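Local coordinates for protein Afp2 (Serratia entomophila, PDB 6RBN) that probably forms part of the contractile sheath around the inner tube of the anti-feeding prophage, a phage-tail-like injection system, at residues C[265-270]-C[285-290]. Residues are numbered along the deposited sequence; the frame is centred on the assembly and turned at random.
Sequences KSLNKL and AAVDSY
The methyl of A286 meets two side chains of segment 265-270, with CD2 of L267 lying 4.5 Å from A286 CB and OG of S266 4.4 Å from the same carbon. L267 adds a second apolar touch through its other branch, CD1 standing 4.4 Å from CG2 of V287, so the forked end of the leucine spans two successive residues of the facing helix. Its CB does not point straight across; a chi2 of -180° sets CD1 anti to CA and reaches it toward V287, while CD2, on the other branch, turns to A286. V287 likewise offers a flank, with CG1 turned elsewhere and CG2 facing the leucine. No hydrogen bond joins the segments, and 129 Å² of surface is buried in all, with S266 and A286 drawing closest along the backbone at 7.6 Å between their CA atoms. The contact is therefore light packing: two methyl-methyl touches from L267, one to each of A286 and V287, and a serine hydroxyl beside the alanine methyl.

Further out, L267 also packs on V283, one turn before V287, L270 reaches R282 and V283, and V287 and Y290 both touch I263, which carries the packing back along the first helix. K265 forms a salt bridge with D327 of a neighbouring Afp3 chain, and L267 also touches L443 of that chain. The contact thus pairs the C-terminal part of helix 250-267 with the middle of helix 277-295 in the sheath C-terminal domain, the linker between them carrying the short strand 273-274, while V287 and D288 rest on V311 of strand 309-312 and D288 OD1 accepts a hydrogen bond from W309 NE1.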
ATOM      1  N   LYS C 265     -47.986 -35.331 -41.256  1.00 66.32           N
ATOM      2  CA  LYS C 265     -48.754 -34.930 -40.085  1.00 66.32           C
ATOM      3  C   LYS C 265     -47.857 -34.328 -39.014  1.00 66.32           C
ATOM      4  O   LYS C 265     -48.302 -33.474 -38.241  1.00 66.32           O
ATOM      5  CB  LYS C 265     -49.528 -36.116 -39.514  1.00 66.32           C
ATOM      6  CG  LYS C 265     -50.786 -36.475 -40.286  1.00 66.32           C
ATOM      7  CD  LYS C 265     -51.402 -37.784 -39.809  1.00 66.32           C
ATOM      8  CE  LYS C 265     -52.444 -37.580 -38.717  1.00 66.32           C
ATOM      9  NZ  LYS C 265     -51.861 -37.227 -37.393  1.00 66.32           N
ATOM     10  N   SER C 266     -46.598 -34.752 -38.959  1.00 65.23           N
ATOM     11  CA  SER C 266     -45.673 -34.221 -37.970  1.00 65.23           C
ATOM     12  C   SER C 266     -45.021 -32.929 -38.434  1.00 65.23           C
ATOM     13  O   SER C 266     -44.659 -32.092 -37.602  1.00 65.23           O
ATOM     14  CB  SER C 266     -44.599 -35.255 -37.646  1.00 65.23           C
ATOM     15  OG  SER C 266     -43.664 -34.738 -36.720  1.00 65.23           O
ATOM     16  N   LEU C 267     -44.860 -32.746 -39.740  1.00 62.49           N
ATOM     17  CA  LEU C 267     -44.216 -31.554 -40.269  1.00 62.49           C
ATOM     18  C   LEU C 267     -45.197 -30.440 -40.608  1.00 62.49           C
ATOM     19  O   LEU C 267     -44.755 -29.366 -41.020  1.00 62.49           O
ATOM     20  CB  LEU C 267     -43.388 -31.893 -41.509  1.00 62.49           C
ATOM     21  CG  LEU C 267     -42.180 -32.803 -41.295  1.00 62.49           C
ATOM     22  CD1 LEU C 267     -41.457 -33.036 -42.605  1.00 62.49           C
ATOM     23  CD2 LEU C 267     -41.247 -32.226 -40.258  1.00 62.49           C
ATOM     24  N   ASN C 268     -46.504 -30.657 -40.452  1.00 64.15           N
ATOM     25  CA  ASN C 268     -47.442 -29.549 -40.595  1.00 64.15           C
ATOM     26  C   ASN C 268     -47.377 -28.587 -39.423  1.00 64.15           C
ATOM     27  O   ASN C 268     -47.809 -27.440 -39.556  1.00 64.15           O
ATOM     28  CB  ASN C 268     -48.876 -30.048 -40.758  1.00 64.15           C
ATOM     29  CG  ASN C 268     -49.178 -30.518 -42.162  1.00 64.15           C
ATOM     30  OD1 ASN C 268     -48.756 -29.908 -43.140  1.00 64.15           O
ATOM     31  ND2 ASN C 268     -49.919 -31.610 -42.267  1.00 64.15           N
ATOM     32  N   LYS C 269     -46.854 -29.023 -38.281  1.00 66.08           N
ATOM     33  CA  LYS C 269     -46.647 -28.119 -37.163  1.00 66.08           C
ATOM     34  C   LYS C 269     -45.364 -27.309 -37.288  1.00 66.08           C
ATOM     35  O   LYS C 269     -45.115 -26.446 -36.443  1.00 66.08           O
ATOM     36  CB  LYS C 269     -46.650 -28.904 -35.853  1.00 66.08           C
ATOM     37  CG  LYS C 269     -47.991 -29.539 -35.543  1.00 66.08           C
ATOM     38  CD  LYS C 269     -47.992 -30.204 -34.182  1.00 66.08           C
ATOM     39  CE  LYS C 269     -47.183 -31.481 -34.194  1.00 66.08           C
ATOM     40  NZ  LYS C 269     -47.828 -32.512 -35.045  1.00 66.08           N
ATOM     41  N   LEU C 270     -44.555 -27.562 -38.313  1.00 64.47           N
ATOM     42  CA  LEU C 270     -43.361 -26.777 -38.587  1.00 64.47           C
ATOM     43  C   LEU C 270     -43.508 -25.919 -39.836  1.00 64.47           C
ATOM     44  O   LEU C 270     -42.517 -25.363 -40.317  1.00 64.47           O
ATOM     45  CB  LEU C 270     -42.144 -27.691 -38.722  1.00 64.47           C
ATOM     46  CG  LEU C 270     -41.741 -28.398 -37.432  1.00 64.47           C
ATOM     47  CD1 LEU C 270     -40.599 -29.355 -37.684  1.00 64.47           C
ATOM     48  CD2 LEU C 270     -41.368 -27.379 -36.381  1.00 64.47           C
ATOM     49  N   ALA C 285     -34.566 -33.922 -37.614  1.00 61.04           N
ATOM     50  CA  ALA C 285     -34.546 -34.697 -36.386  1.00 61.04           C
ATOM     51  C   ALA C 285     -35.932 -35.131 -35.950  1.00 61.04           C
ATOM     52  O   ALA C 285     -36.051 -36.069 -35.156  1.00 61.04           O
ATOM     53  CB  ALA C 285     -33.889 -33.900 -35.268  1.00 61.04           C
ATOM     54  N   ALA C 286     -36.975 -34.470 -36.448  1.00 61.70           N
ATOM     55  CA  ALA C 286     -38.332 -34.959 -36.271  1.00 61.70           C
ATOM     56  C   ALA C 286     -38.627 -36.146 -37.170  1.00 61.70           C
ATOM     57  O   ALA C 286     -39.556 -36.907 -36.885  1.00 61.70           O
ATOM     58  CB  ALA C 286     -39.337 -33.844 -36.548  1.00 61.70           C
ATOM     59  N   VAL C 287     -37.862 -36.318 -38.242  1.00 61.48           N
ATOM     60  CA  VAL C 287     -38.029 -37.466 -39.123  1.00 61.48           C
ATOM     61  C   VAL C 287     -37.172 -38.637 -38.662  1.00 61.48           C
ATOM     62  O   VAL C 287     -37.622 -39.785 -38.680  1.00 61.48           O
ATOM     63  CB  VAL C 287     -37.706 -37.059 -40.572  1.00 61.48           C
ATOM     64  CG1 VAL C 287     -37.900 -38.221 -41.503  1.00 61.48           C
ATOM     65  CG2 VAL C 287     -38.574 -35.901 -41.001  1.00 61.48           C
ATOM     66  N   ASP C 288     -35.936 -38.362 -38.226  1.00 64.70           N
ATOM     67  CA  ASP C 288     -35.074 -39.414 -37.691  1.00 64.70           C
ATOM     68  C   ASP C 288     -35.625 -40.007 -36.403  1.00 64.70           C
ATOM     69  O   ASP C 288     -35.377 -41.179 -36.114  1.00 64.70           O
ATOM     70  CB  ASP C 288     -33.667 -38.882 -37.437  1.00 64.70           C
ATOM     71  CG  ASP C 288     -32.880 -38.689 -38.704  1.00 64.70           C
ATOM     72  OD1 ASP C 288     -33.140 -39.418 -39.680  1.00 64.70           O
ATOM     73  OD2 ASP C 288     -31.983 -37.822 -38.722  1.00 64.70           O
ATOM     74  N   SER C 289     -36.360 -39.222 -35.614  1.00 64.80           N
ATOM     75  CA  SER C 289     -37.002 -39.785 -34.434  1.00 64.80           C
ATOM     76  C   SER C 289     -38.182 -40.663 -34.816  1.00 64.80           C
ATOM     77  O   SER C 289     -38.455 -41.658 -34.138  1.00 64.80           O
ATOM     78  CB  SER C 289     -37.458 -38.676 -33.491  1.00 64.80           C
ATOM     79  OG  SER C 289     -38.534 -37.949 -34.049  1.00 64.80           O
ATOM     80  N   TYR C 290     -38.888 -40.314 -35.893  1.00 64.00           N
ATOM     81  CA  TYR C 290     -39.988 -41.150 -36.358  1.00 64.00           C
ATOM     82  C   TYR C 290     -39.472 -42.429 -36.999  1.00 64.00           C
ATOM     83  O   TYR C 290     -39.982 -43.521 -36.723  1.00 64.00           O
ATOM     84  CB  TYR C 290     -40.865 -40.377 -37.342  1.00 64.00           C
ATOM     85  CG  TYR C 290     -41.989 -41.212 -37.910  1.00 64.00           C
ATOM     86  CD1 TYR C 290     -43.093 -41.535 -37.138  1.00 64.00           C
ATOM     87  CD2 TYR C 290     -41.940 -41.686 -39.213  1.00 64.00           C
ATOM     88  CE1 TYR C 290     -44.117 -42.303 -37.646  1.00 64.00           C
ATOM     89  CE2 TYR C 290     -42.958 -42.457 -39.728  1.00 64.00           C
ATOM     90  CZ  TYR C 290     -44.043 -42.760 -38.941  1.00 64.00           C
ATOM     91  OH  TYR C 290     -45.061 -43.529 -39.447  1.00 64.00           O
TER